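Local coordinates for protein 6-phosphogluconolactonase (Trypanosoma cruzi, PDB 6VYE) that probably catalyses the hydrolysis of 6-phosphogluconolactone to 6-phosphogluconate, the second step of the oxidative pentose phosphate pathway, at residues 16-21 against 258-263; 26-31 against 57-62; 217-222 against 254-259; 225-230 against 265-270; 234-239 against 249-254. One frame throughout, in Å; residues are numbered along the deposited sequence.

Contact 1: 16-21 against 258-263; sequences IVCGSP and TFILDK
Cys18 and Ile260 meet through their first torsions: Cys18 SG lies beside its backbone N and anti to the carbonyl carbon (chi1 -43°), while Ile260 CG2 is anti to its own N. This brings Cys18 SG within 3.9 Å of Ile260 CG2. Asp262 CG stands between its backbone N and carbonyl carbon (chi1 79°); Asp262 OD2 lies 3.3 Å from Pro21 CG. The other oxygen, OD1, accepts hydrogen bonds from Gly226 N and Ile265 N.

The backbones pair as two parallel strands in the usual staggered pattern, one residue bonding to the two that flank its partner. Ile16, opposite Ile260, thus bonds to Phe259 and Leu261, giving N-H to Phe259 O (2.8 Å from Ile16 N) and receiving Leu261 N on its carbonyl oxygen, 2.7 Å away. Cys18 N then closes on Leu261 O at 2.6 Å. All three bonds are almost straight. On the side of Cys18 and Ile260, Ile16 CD1 also rests 3.8 Å from Thr258 CG2. Lys263, just past the strand, crosses Val17 at about a right angle, its CD 4.0 Å from Val17 CG1.

Strand 14-18 is an outermost strand of the mixed sheet within this chain, and 256-262 joins it to 219-224. Val27 of helix 24-38 packs on Ile16, Cys18 and Ile260, whereas Leu233 of helix 230-237 packs on Phe259 and Leu261, from the other face.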
# COMPACT_ATOMS: atom_id res chain seq x y z
N ILE A 16 -1.41 3.57 -16.81
CA ILE A 16 -2.74 4.10 -17.21
C ILE A 16 -2.81 5.58 -16.79
O ILE A 16 -2.71 5.91 -15.59
CB ILE A 16 -3.89 3.26 -16.63
CG1 ILE A 16 -3.69 1.77 -16.90
CG2 ILE A 16 -5.22 3.77 -17.18
CD1 ILE A 16 -4.64 0.89 -16.10
N VAL A 17 -2.95 6.46 -17.77
CA VAL A 17 -3.07 7.92 -17.58
C VAL A 17 -4.55 8.28 -17.71
O VAL A 17 -5.09 8.05 -18.77
CB VAL A 17 -2.20 8.66 -18.61
CG1 VAL A 17 -2.28 10.16 -18.45
CG2 VAL A 17 -0.76 8.19 -18.54
N CYS A 18 -5.17 8.83 -16.68
CA CYS A 18 -6.59 9.28 -16.67
C CYS A 18 -6.66 10.80 -16.91
O CYS A 18 -5.83 11.55 -16.31
CB CYS A 18 -7.25 8.91 -15.35
SG CYS A 18 -6.81 7.24 -14.82
N GLY A 19 -7.66 11.23 -17.69
CA GLY A 19 -7.86 12.65 -18.08
C GLY A 19 -8.12 13.55 -16.88
O GLY A 19 -7.49 14.65 -16.77
N SER A 20 -9.03 13.11 -16.01
CA SER A 20 -9.42 13.82 -14.77
C SER A 20 -8.96 13.01 -13.57
O SER A 20 -9.37 11.86 -13.43
CB SER A 20 -10.90 14.07 -14.73
OG SER A 20 -11.59 13.06 -15.45
N PRO A 21 -8.11 13.58 -12.70
CA PRO A 21 -7.75 12.95 -11.42
C PRO A 21 -8.88 12.24 -10.67
O PRO A 21 -8.58 11.38 -9.86
CB PRO A 21 -7.24 14.14 -10.59
CG PRO A 21 -6.61 15.05 -11.64
CD PRO A 21 -7.42 14.87 -12.90
N THR A 258 1.09 -1.93 -11.92
CA THR A 258 0.24 -0.93 -12.63
C THR A 258 0.40 0.41 -11.94
O THR A 258 0.18 0.45 -10.73
CB THR A 258 -1.25 -1.33 -12.65
OG1 THR A 258 -1.31 -2.68 -13.10
CG2 THR A 258 -2.10 -0.47 -13.56
N PHE A 259 0.82 1.43 -12.69
CA PHE A 259 0.83 2.86 -12.27
C PHE A 259 -0.40 3.53 -12.90
O PHE A 259 -0.60 3.45 -14.14
CB PHE A 259 2.12 3.57 -12.70
CG PHE A 259 3.37 3.25 -11.93
CD1 PHE A 259 4.51 4.03 -12.09
CD2 PHE A 259 3.46 2.14 -11.10
CE1 PHE A 259 5.68 3.74 -11.42
CE2 PHE A 259 4.62 1.87 -10.40
CZ PHE A 259 5.73 2.67 -10.55
N ILE A 260 -1.26 4.10 -12.05
CA ILE A 260 -2.49 4.81 -12.48
C ILE A 260 -2.24 6.28 -12.17
O ILE A 260 -2.04 6.64 -10.99
CB ILE A 260 -3.74 4.18 -11.80
CG1 ILE A 260 -3.77 2.66 -11.98
CG2 ILE A 260 -5.03 4.85 -12.26
CD1 ILE A 260 -5.01 2.00 -11.37
N LEU A 261 -2.18 7.10 -13.22
CA LEU A 261 -1.71 8.50 -13.17
C LEU A 261 -2.79 9.46 -13.71
O LEU A 261 -3.62 9.04 -14.55
CB LEU A 261 -0.46 8.60 -14.03
CG LEU A 261 0.62 7.56 -13.73
CD1 LEU A 261 1.80 7.76 -14.66
CD2 LEU A 261 1.07 7.66 -12.28
N ASP A 262 -2.73 10.72 -13.29
CA ASP A 262 -3.45 11.84 -13.95
C ASP A 262 -2.54 12.40 -15.05
O ASP A 262 -1.35 12.00 -15.10
CB ASP A 262 -3.95 12.87 -12.92
CG ASP A 262 -2.90 13.84 -12.40
OD1 ASP A 262 -1.70 13.47 -12.34
OD2 ASP A 262 -3.29 14.97 -12.05
N LYS A 263 -3.07 13.28 -15.89
CA LYS A 263 -2.36 13.94 -17.02
C LYS A 263 -1.19 14.75 -16.47
O LYS A 263 -0.10 14.63 -17.00
CB LYS A 263 -3.31 14.86 -17.80
CG LYS A 263 -4.41 14.17 -18.57
CD LYS A 263 -3.92 13.48 -19.83
CE LYS A 263 -5.04 13.04 -20.74
NZ LYS A 263 -4.95 11.58 -21.02

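Contact 2: 26-31 against 57-62; sequences GVACKK and KMLYSL
Cys29 and Leu59 lie where two helices come nearest, and the apolar contacts carry nearly everything. Leu59 CG is anti to its backbone N (chi1 162°), and the two methyls beyond it divide the work: CD1 lies 3.6 Å from Cys29 CB and only 3.3 Å from Cys29 N, while CD2 reaches Ala28 CB at 3.7 Å. One turn further on, Leu62 repeats the move with a single methyl. Its CD2 lies 3.8 Å from Cys29 CB and 3.6 Å from Gly26 CA, a main-chain atom. Sulfur contributes more loosely, Cys29 SG being 4.0 Å from Leu62 CG.

No hydrogen bond passes between the segments; within 57-62, Ser61 OG bonds to Lys57 O at 2.7 Å, approaching the carbonyl plane from the face opposite to Ser61 N.

The axes of segments 26-31 and 57-62 pass 9.1 Å apart and cross at -55°. They belong to helices 24-38 and 54-66, and the first of these also packs on the sheet through Val27 and Ala28. With no polar link between the segments, their association rests on the shape and burial of two leucines against small residues.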
# COMPACT_ATOMS: atom_id res chain seq x y z
N GLY A 26 -11.90 5.00 -10.22
CA GLY A 26 -12.64 4.16 -11.18
C GLY A 26 -11.73 3.15 -11.85
O GLY A 26 -12.12 1.97 -11.93
N VAL A 27 -10.57 3.58 -12.33
CA VAL A 27 -9.56 2.67 -12.96
C VAL A 27 -8.99 1.70 -11.91
O VAL A 27 -8.76 0.55 -12.26
CB VAL A 27 -8.45 3.46 -13.67
CG1 VAL A 27 -7.38 2.54 -14.22
CG2 VAL A 27 -9.03 4.33 -14.79
N ALA A 28 -8.76 2.13 -10.68
CA ALA A 28 -8.15 1.31 -9.62
C ALA A 28 -9.14 0.21 -9.24
O ALA A 28 -8.75 -0.97 -9.15
CB ALA A 28 -7.80 2.16 -8.43
N CYS A 29 -10.39 0.58 -9.06
CA CYS A 29 -11.52 -0.33 -8.80
C CYS A 29 -11.62 -1.39 -9.90
O CYS A 29 -11.71 -2.60 -9.56
CB CYS A 29 -12.80 0.48 -8.69
SG CYS A 29 -14.20 -0.55 -8.22
N LYS A 30 -11.52 -0.99 -11.17
CA LYS A 30 -11.64 -1.92 -12.33
C LYS A 30 -10.49 -2.93 -12.26
O LYS A 30 -10.72 -4.16 -12.41
CB LYS A 30 -11.60 -1.16 -13.66
CG LYS A 30 -11.76 -2.01 -14.91
CD LYS A 30 -11.93 -1.21 -16.19
CE LYS A 30 -12.22 -2.08 -17.41
NZ LYS A 30 -12.25 -1.30 -18.67
N LYS A 31 -9.27 -2.43 -12.03
CA LYS A 31 -8.06 -3.28 -11.92
C LYS A 31 -8.26 -4.29 -10.78
O LYS A 31 -8.01 -5.47 -11.03
CB LYS A 31 -6.81 -2.41 -11.69
CG LYS A 31 -5.50 -3.19 -11.73
CD LYS A 31 -5.41 -4.13 -12.92
CE LYS A 31 -4.04 -4.24 -13.53
NZ LYS A 31 -4.08 -5.12 -14.72
N LYS A 57 -9.72 6.46 -0.37
CA LYS A 57 -11.03 6.62 0.34
C LYS A 57 -12.16 6.59 -0.69
O LYS A 57 -13.22 5.97 -0.43
CB LYS A 57 -11.05 7.90 1.17
CG LYS A 57 -12.29 8.14 2.03
CD LYS A 57 -12.31 9.58 2.54
CE LYS A 57 -13.69 10.10 2.90
NZ LYS A 57 -13.75 11.59 2.84
N MET A 58 -11.92 7.17 -1.85
CA MET A 58 -12.93 7.18 -2.93
C MET A 58 -13.00 5.82 -3.60
O MET A 58 -14.10 5.43 -3.96
CB MET A 58 -12.60 8.26 -3.96
CG MET A 58 -12.89 9.63 -3.42
SD MET A 58 -12.12 10.85 -4.46
CE MET A 58 -13.20 10.68 -5.89
N LEU A 59 -11.85 5.15 -3.81
CA LEU A 59 -11.80 3.78 -4.35
C LEU A 59 -12.62 2.86 -3.43
O LEU A 59 -13.42 2.11 -3.93
CB LEU A 59 -10.33 3.37 -4.51
CG LEU A 59 -10.02 1.88 -4.65
CD1 LEU A 59 -10.75 1.27 -5.81
CD2 LEU A 59 -8.52 1.64 -4.79
N TYR A 60 -12.48 2.98 -2.12
CA TYR A 60 -13.13 2.08 -1.14
C TYR A 60 -14.64 2.35 -1.09
O TYR A 60 -15.40 1.35 -0.93
CB TYR A 60 -12.50 2.15 0.25
CG TYR A 60 -11.02 1.98 0.29
CD1 TYR A 60 -10.34 1.31 -0.71
CD2 TYR A 60 -10.29 2.48 1.36
CE1 TYR A 60 -8.96 1.15 -0.64
CE2 TYR A 60 -8.91 2.38 1.41
CZ TYR A 60 -8.24 1.71 0.40
OH TYR A 60 -6.89 1.62 0.50
N SER A 61 -15.05 3.61 -1.27
CA SER A 61 -16.48 4.01 -1.34
C SER A 61 -17.07 3.47 -2.65
O SER A 61 -18.21 3.04 -2.65
CB SER A 61 -16.68 5.49 -1.26
OG SER A 61 -15.94 5.98 -0.16
N LEU A 62 -16.30 3.56 -3.73
CA LEU A 62 -16.71 2.99 -5.03
C LEU A 62 -16.91 1.47 -4.89
O LEU A 62 -17.98 1.01 -5.32
CB LEU A 62 -15.65 3.38 -6.06
CG LEU A 62 -15.93 2.99 -7.51
CD1 LEU A 62 -17.35 3.39 -7.94
CD2 LEU A 62 -14.90 3.64 -8.41

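Contact 3: 217-222 against 254-259; sequences ARHVIL and KGDVTF
A parallel strand ladder, fringed by a histidine-carboxylate hydrogen bond, joins His219 to Asp256 and runs on to Leu222 and Phe259. His219 ND1 donates to Asp256 OD1 at 2.8 Å (162° at the hydrogen). The oxygen lies in the plane of the imidazole and offers its anti lone pair, with the ring and carboxylate planes 79° apart. Asp256 CG is anti to its backbone N (chi1 153°), on the His219 side of the sheet. So close a carboxylate would be expected to stabilise a positive charge on the ring.

Beside them the main chains interlock: Asp256 N to Arg218 O at 3.0 Å, Val220 N to Asp256 O at 3.0 Å, Thr258 N to Val220 O at 2.9 Å, and then Leu222 N to Thr258 O. The first donor stands well above the carbonyl plane of Arg218. These are the two strands of a beta-alpha-beta unit whose connection contains helix 230-237, and residues of that helix pack on Phe259. On the same face of the sheet Leu222 CD2 makes a CH-pi contact over the centre of the Phe259 ring, 3.8 Å from its centroid, while Leu222 CB lies 3.8 Å from the ring atom Phe259 CD2.

Where the strands begin, Gly255 N donates to a water 3.1 Å away, and this water also lies 2.7 Å from Ala217 O.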
# COMPACT_ATOMS: atom_id res chain seq x y z
N ALA A 217 4.80 -9.10 -3.89
CA ALA A 217 3.33 -9.13 -4.04
C ALA A 217 3.07 -9.58 -5.47
O ALA A 217 3.85 -9.20 -6.33
CB ALA A 217 2.70 -7.77 -3.81
N ARG A 218 2.00 -10.34 -5.71
CA ARG A 218 1.59 -10.79 -7.08
C ARG A 218 1.13 -9.58 -7.92
O ARG A 218 1.36 -9.60 -9.13
CB ARG A 218 0.48 -11.83 -6.95
CG ARG A 218 0.93 -13.08 -6.21
CD ARG A 218 -0.01 -14.27 -6.31
NE ARG A 218 0.56 -15.42 -5.63
CZ ARG A 218 0.31 -15.79 -4.36
NH1 ARG A 218 -0.58 -15.15 -3.60
NH2 ARG A 218 0.94 -16.84 -3.86
N HIS A 219 0.44 -8.61 -7.31
CA HIS A 219 -0.00 -7.37 -7.99
C HIS A 219 0.26 -6.13 -7.13
O HIS A 219 -0.14 -6.11 -5.93
CB HIS A 219 -1.47 -7.43 -8.36
CG HIS A 219 -1.81 -8.65 -9.12
ND1 HIS A 219 -1.80 -8.67 -10.51
CD2 HIS A 219 -2.14 -9.89 -8.71
CE1 HIS A 219 -2.14 -9.87 -10.92
NE2 HIS A 219 -2.38 -10.64 -9.83
N VAL A 220 0.85 -5.12 -7.76
CA VAL A 220 1.13 -3.82 -7.10
C VAL A 220 0.46 -2.74 -7.94
O VAL A 220 0.65 -2.72 -9.18
CB VAL A 220 2.65 -3.58 -6.95
CG1 VAL A 220 2.93 -2.20 -6.41
CG2 VAL A 220 3.34 -4.66 -6.13
N ILE A 221 -0.32 -1.89 -7.31
CA ILE A 221 -1.09 -0.78 -7.97
C ILE A 221 -0.68 0.50 -7.26
O ILE A 221 -0.96 0.61 -6.02
CB ILE A 221 -2.62 -1.00 -7.89
CG1 ILE A 221 -3.02 -2.35 -8.50
CG2 ILE A 221 -3.37 0.16 -8.54
CD1 ILE A 221 -4.46 -2.76 -8.20
N LEU A 222 0.02 1.38 -7.98
CA LEU A 222 0.43 2.69 -7.43
C LEU A 222 -0.51 3.75 -8.00
O LEU A 222 -0.69 3.81 -9.24
CB LEU A 222 1.89 3.00 -7.78
CG LEU A 222 2.41 4.35 -7.27
CD1 LEU A 222 2.68 4.31 -5.78
CD2 LEU A 222 3.67 4.73 -8.00
N LYS A 254 8.49 -8.00 -8.38
CA LYS A 254 8.55 -9.31 -9.08
C LYS A 254 7.21 -9.59 -9.76
O LYS A 254 7.23 -10.33 -10.74
CB LYS A 254 8.89 -10.49 -8.17
CG LYS A 254 10.27 -10.44 -7.54
CD LYS A 254 11.39 -10.65 -8.53
CE LYS A 254 12.78 -10.53 -7.94
NZ LYS A 254 12.90 -11.25 -6.64
N GLY A 255 6.14 -8.93 -9.31
CA GLY A 255 4.76 -9.17 -9.76
C GLY A 255 4.35 -8.26 -10.90
O GLY A 255 5.22 -7.59 -11.50
N ASP A 256 3.04 -8.17 -11.11
CA ASP A 256 2.38 -7.34 -12.15
C ASP A 256 2.17 -5.94 -11.56
O ASP A 256 1.34 -5.81 -10.63
CB ASP A 256 1.09 -8.01 -12.62
CG ASP A 256 0.05 -7.04 -13.16
OD1 ASP A 256 -1.03 -6.90 -12.52
OD2 ASP A 256 0.34 -6.37 -14.16
N VAL A 257 2.87 -4.93 -12.12
CA VAL A 257 2.89 -3.53 -11.60
C VAL A 257 2.04 -2.65 -12.51
O VAL A 257 2.31 -2.62 -13.71
CB VAL A 257 4.32 -2.97 -11.48
CG1 VAL A 257 4.32 -1.52 -11.02
CG2 VAL A 257 5.14 -3.81 -10.54
N THR A 258 1.09 -1.93 -11.92
CA THR A 258 0.24 -0.93 -12.63
C THR A 258 0.40 0.41 -11.94
O THR A 258 0.18 0.45 -10.73
CB THR A 258 -1.25 -1.33 -12.65
OG1 THR A 258 -1.31 -2.68 -13.10
CG2 THR A 258 -2.10 -0.47 -13.56
N PHE A 259 0.82 1.43 -12.69
CA PHE A 259 0.83 2.86 -12.27
C PHE A 259 -0.40 3.53 -12.90
O PHE A 259 -0.60 3.45 -14.14
CB PHE A 259 2.12 3.57 -12.70
CG PHE A 259 3.37 3.25 -11.93
CD1 PHE A 259 4.51 4.03 -12.09
CD2 PHE A 259 3.46 2.14 -11.10
CE1 PHE A 259 5.68 3.74 -11.42
CE2 PHE A 259 4.62 1.87 -10.40
CZ PHE A 259 5.73 2.67 -10.55
O HOH W 1 5.54 -7.12 -6.82

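Contact 4: 225-230 against 265-270. Unlike the reference sequence in segment 265-270: Glu267 (reference Gly).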
# COMPACT_ATOMS: atom_id res chain seq x y z
N THR A 225 -0.90 11.36 -8.42
CA THR A 225 -1.47 12.55 -9.10
C THR A 225 -0.63 13.78 -8.78
O THR A 225 0.12 13.75 -7.79
CB THR A 225 -2.90 12.83 -8.64
OG1 THR A 225 -2.84 13.01 -7.21
CG2 THR A 225 -3.85 11.71 -8.99
N GLY A 226 -0.77 14.82 -9.59
CA GLY A 226 -0.33 16.19 -9.30
C GLY A 226 0.94 16.51 -10.05
O GLY A 226 1.93 15.69 -10.00
N LYS A 227 0.96 17.65 -10.73
CA LYS A 227 2.20 18.20 -11.33
C LYS A 227 3.33 18.19 -10.29
O LYS A 227 4.46 17.96 -10.69
CB LYS A 227 1.98 19.60 -11.91
CG LYS A 227 3.12 20.07 -12.82
CD LYS A 227 3.11 21.54 -13.15
CE LYS A 227 4.43 22.04 -13.71
NZ LYS A 227 4.53 21.81 -15.17
N GLU A 228 3.03 18.43 -9.01
CA GLU A 228 4.03 18.58 -7.92
C GLU A 228 4.77 17.25 -7.63
O GLU A 228 5.82 17.31 -6.96
CB GLU A 228 3.35 19.13 -6.66
CG GLU A 228 2.47 18.13 -5.89
CD GLU A 228 1.01 17.98 -6.30
OE1 GLU A 228 0.25 17.19 -5.63
OE2 GLU A 228 0.63 18.59 -7.31
N LYS A 229 4.27 16.10 -8.11
CA LYS A 229 4.91 14.77 -7.88
C LYS A 229 5.60 14.27 -9.15
O LYS A 229 6.04 13.12 -9.18
CB LYS A 229 3.84 13.79 -7.43
CG LYS A 229 3.22 14.17 -6.12
CD LYS A 229 2.46 13.04 -5.52
CE LYS A 229 1.69 13.48 -4.30
NZ LYS A 229 0.43 14.07 -4.75
N LYS A 230 5.69 15.10 -10.17
CA LYS A 230 6.23 14.70 -11.49
C LYS A 230 7.72 14.38 -11.34
O LYS A 230 8.21 13.41 -11.98
CB LYS A 230 6.01 15.81 -12.51
CG LYS A 230 6.30 15.42 -13.94
CD LYS A 230 5.43 16.18 -14.95
CE LYS A 230 6.05 17.42 -15.57
NZ LYS A 230 7.24 17.93 -14.84
N ILE A 265 0.72 14.65 -13.71
CA ILE A 265 1.94 13.94 -13.20
C ILE A 265 2.66 13.25 -14.36
O ILE A 265 3.89 13.08 -14.24
CB ILE A 265 1.64 12.96 -12.04
CG1 ILE A 265 2.91 12.66 -11.23
CG2 ILE A 265 0.94 11.70 -12.55
CD1 ILE A 265 2.69 11.84 -9.99
N ALA A 266 1.94 12.91 -15.44
CA ALA A 266 2.41 12.08 -16.57
C ALA A 266 2.93 12.93 -17.75
O ALA A 266 3.20 12.31 -18.80
CB ALA A 266 1.27 11.19 -17.01
N GLU A 267 3.19 14.23 -17.59
CA GLU A 267 3.56 15.15 -18.71
C GLU A 267 4.90 14.74 -19.37
O GLU A 267 5.00 14.91 -20.57
CB GLU A 267 3.59 16.62 -18.28
CG GLU A 267 2.58 16.94 -17.19
CD GLU A 267 2.01 18.35 -17.08
OE1 GLU A 267 1.44 18.84 -18.09
OE2 GLU A 267 2.08 18.94 -15.95
N ASN A 268 5.86 14.15 -18.65
CA ASN A 268 7.18 13.76 -19.22
C ASN A 268 7.23 12.26 -19.61
O ASN A 268 8.26 11.84 -20.18
CB ASN A 268 8.33 14.09 -18.28
CG ASN A 268 8.45 15.57 -17.97
OD1 ASN A 268 8.36 16.41 -18.87
ND2 ASN A 268 8.67 15.89 -16.71
N LEU A 269 6.20 11.47 -19.32
CA LEU A 269 6.16 10.03 -19.69
C LEU A 269 5.87 9.91 -21.19
O LEU A 269 5.19 10.80 -21.72
CB LEU A 269 5.09 9.31 -18.87
CG LEU A 269 5.56 8.69 -17.56
CD1 LEU A 269 6.34 9.69 -16.72
CD2 LEU A 269 4.37 8.13 -16.79
N THR A 270 6.33 8.82 -21.82
CA THR A 270 5.84 8.35 -23.14
C THR A 270 4.76 7.28 -22.89
O THR A 270 4.61 6.39 -23.75
CB THR A 270 7.02 7.95 -24.05
OG1 THR A 270 7.90 7.08 -23.34
CG2 THR A 270 7.79 9.16 -24.55
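Gly226 and Ile265 bring together two short turns. Gly226 has a positive phi (103°) and leads into a 3-10 turn in which Lys229 N bonds to Gly226 O at 3.0 Å, Lys229 being the N-cap residue of helix 230-237. Opposite, Ala266 to Leu269 form a type I beta turn. No clear hydrogen bond passes between the segments.

Ile265 supplies the apolar part. Its CG1, anti to the backbone N (chi1 -159°), lies 3.4 Å from Gly226 O, and its CD1 presses tightly on Lys229 CB at 3.4 Å. The two loops follow neighbouring parallel strands, 219-224 and 256-262, at their C-terminal ends; the first loop leads into helix 230-237 of the beta-alpha-beta unit, the second into the chain's C-terminal tail. The three lysines go separate ways. Lys230 lays CG 3.4 Å from Ile265 O and crosses Glu267 at about a right angle, its CD 3.7 Å from Glu267 CG. Lys227 NZ makes a long salt bridge, 3.9 Å, to OE2 of Glu267, a residue that is glycine in the reference sequence. Lys229 NZ turns back within its own segment to Thr225 O, 3.1 Å away, and to Glu228 OE1 in a salt bridge of 3.2 Å.

Contact 5: 234-239 against 249-254; sequences NGIIAD and FLRNCK
Arg251 reaches Ile236 and Asp239 with its guanidinium, bringing a positive group to the C-terminal end of helix 230-237, where backbone carbonyls are left without helical partners. A nearly straight bond runs from NH1 to Ile236 O, 2.9 Å and 171° at the hydrogen. It lies in the carbonyl plane on a lone pair and also in the guanidinium plane. NH1 makes a weak, bent bond to Ile237 O at 3.0 Å as well. On the neighbouring nitrogen, NH2 forms the salt bridge with Asp239 OD1 at 2.9 Å. The two flat groups are turned 77° apart, and the carboxylate oxygen is met from above its own plane, although it lies close to the plane of the guanidinium.

The chain beneath shares in the approach. Arg251 bends at chi3 (65°), which turns NE, and CD passes 3.1 Å from Ile236 O, the same oxygen that NH1 binds. A positive group here would be expected to offset the partial negative charge of the helix end.

Further out, Ala238 is the first residue to leave helical geometry, though its N still bonds to Asn234 O. Arg248 adds a second guanidinium, hydrogen-bonding to the carbonyl oxygens of Gly235, Ala238 and Asp239. The 3-10 turn that includes 249-252 carries Arg251 and brings Leu250 CB to 4.4 Å from Ile236 CG2; the same methyl of Ile236, itself packed on Phe259 of the central sheet, lies 4.3 Å from Arg251 CG.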
# COMPACT_ATOMS: atom_id res chain seq x y z
N ASN A 234 9.25 10.62 -11.94
CA ASN A 234 10.33 10.50 -12.96
C ASN A 234 11.53 9.75 -12.33
O ASN A 234 12.22 9.02 -13.05
CB ASN A 234 10.64 11.88 -13.54
CG ASN A 234 9.50 12.51 -14.35
OD1 ASN A 234 8.59 11.82 -14.85
ND2 ASN A 234 9.50 13.83 -14.47
N GLY A 235 11.79 9.89 -11.04
CA GLY A 235 12.94 9.25 -10.38
C GLY A 235 12.71 7.76 -10.17
O GLY A 235 13.71 7.09 -9.94
N ILE A 236 11.46 7.27 -10.26
CA ILE A 236 11.16 5.81 -10.28
C ILE A 236 11.32 5.29 -11.71
O ILE A 236 11.95 4.21 -11.92
CB ILE A 236 9.76 5.46 -9.73
CG1 ILE A 236 9.48 6.08 -8.36
CG2 ILE A 236 9.57 3.95 -9.67
CD1 ILE A 236 8.04 6.02 -7.97
N ILE A 237 10.72 6.01 -12.67
CA ILE A 237 10.48 5.51 -14.06
C ILE A 237 11.75 5.65 -14.91
O ILE A 237 12.06 4.70 -15.59
CB ILE A 237 9.26 6.21 -14.69
CG1 ILE A 237 7.97 5.66 -14.09
CG2 ILE A 237 9.25 6.08 -16.20
CD1 ILE A 237 6.74 6.43 -14.49
N ALA A 238 12.43 6.81 -14.89
CA ALA A 238 13.69 7.06 -15.63
C ALA A 238 14.78 6.05 -15.19
O ALA A 238 14.88 5.73 -13.98
CB ALA A 238 14.15 8.47 -15.44
N ASP A 239 15.54 5.53 -16.14
CA ASP A 239 16.51 4.43 -15.89
C ASP A 239 17.72 5.02 -15.16
O ASP A 239 18.18 4.43 -14.15
CB ASP A 239 16.85 3.71 -17.20
CG ASP A 239 15.65 3.00 -17.84
OD1 ASP A 239 14.69 2.64 -17.12
OD2 ASP A 239 15.70 2.78 -19.07
N PHE A 249 12.63 1.57 -5.26
CA PHE A 249 12.64 0.09 -5.07
C PHE A 249 11.51 -0.56 -5.90
O PHE A 249 11.68 -1.70 -6.25
CB PHE A 249 12.57 -0.30 -3.59
CG PHE A 249 11.23 -0.10 -2.94
CD1 PHE A 249 10.22 -1.05 -3.09
CD2 PHE A 249 10.97 1.02 -2.18
CE1 PHE A 249 8.98 -0.86 -2.50
CE2 PHE A 249 9.73 1.20 -1.57
CZ PHE A 249 8.73 0.27 -1.76
N LEU A 250 10.40 0.13 -6.18
CA LEU A 250 9.27 -0.46 -6.95
C LEU A 250 9.76 -1.01 -8.30
O LEU A 250 9.05 -1.86 -8.88
CB LEU A 250 8.18 0.59 -7.17
CG LEU A 250 7.45 1.07 -5.91
CD1 LEU A 250 6.54 2.22 -6.23
CD2 LEU A 250 6.64 -0.05 -5.24
N ARG A 251 10.92 -0.56 -8.80
CA ARG A 251 11.49 -1.08 -10.08
C ARG A 251 11.84 -2.56 -9.90
O ARG A 251 11.92 -3.25 -10.91
CB ARG A 251 12.75 -0.33 -10.52
CG ARG A 251 12.50 1.12 -10.89
CD ARG A 251 13.80 1.83 -11.20
NE ARG A 251 14.46 1.28 -12.37
CZ ARG A 251 14.29 1.73 -13.62
NH1 ARG A 251 13.46 2.73 -13.88
NH2 ARG A 251 14.95 1.15 -14.61
N ASN A 252 12.08 -3.00 -8.68
CA ASN A 252 12.47 -4.40 -8.37
C ASN A 252 11.24 -5.29 -8.16
O ASN A 252 11.43 -6.48 -7.83
CB ASN A 252 13.34 -4.43 -7.12
CG ASN A 252 14.71 -3.80 -7.35
OD1 ASN A 252 15.24 -3.17 -6.44
ND2 ASN A 252 15.24 -3.94 -8.55
N CYS A 253 10.03 -4.79 -8.34
CA CYS A 253 8.80 -5.58 -8.09
C CYS A 253 8.79 -6.83 -8.97
O CYS A 253 9.13 -6.71 -10.14
CB CYS A 253 7.56 -4.72 -8.27
SG CYS A 253 7.23 -3.69 -6.82
N LYS A 254 8.49 -8.00 -8.38
CA LYS A 254 8.55 -9.31 -9.08
C LYS A 254 7.21 -9.59 -9.76
O LYS A 254 7.23 -10.33 -10.74
CB LYS A 254 8.89 -10.49 -8.17
CG LYS A 254 10.27 -10.44 -7.54
CD LYS A 254 11.39 -10.65 -8.53
CE LYS A 254 12.78 -10.53 -7.94
NZ LYS A 254 12.90 -11.25 -6.64

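How the contacts relate
Contacts 1 and 3 use opposite edges of strand 256-262 and are built on parallel backbone bonds. Contact 3 is buried within the sheet, while contact 1 is partly exposed at its margin. Contact 2, also buried, is purely apolar packing between helices, and its helix 24-38 touches residues of both sheet contacts through Val27, Ala28 and Lys31. Contacts 4 and 5 flank helix 230-237 at its start and its end: the former is a surface meeting of turns held by Ile265 and the lysine side chains, the latter a partly buried site where a guanidinium meets helix-end carbonyls and a carboxylate. Backbone bonding thus marks the sheet, apolar packing the helix pair, and charged groups the loops.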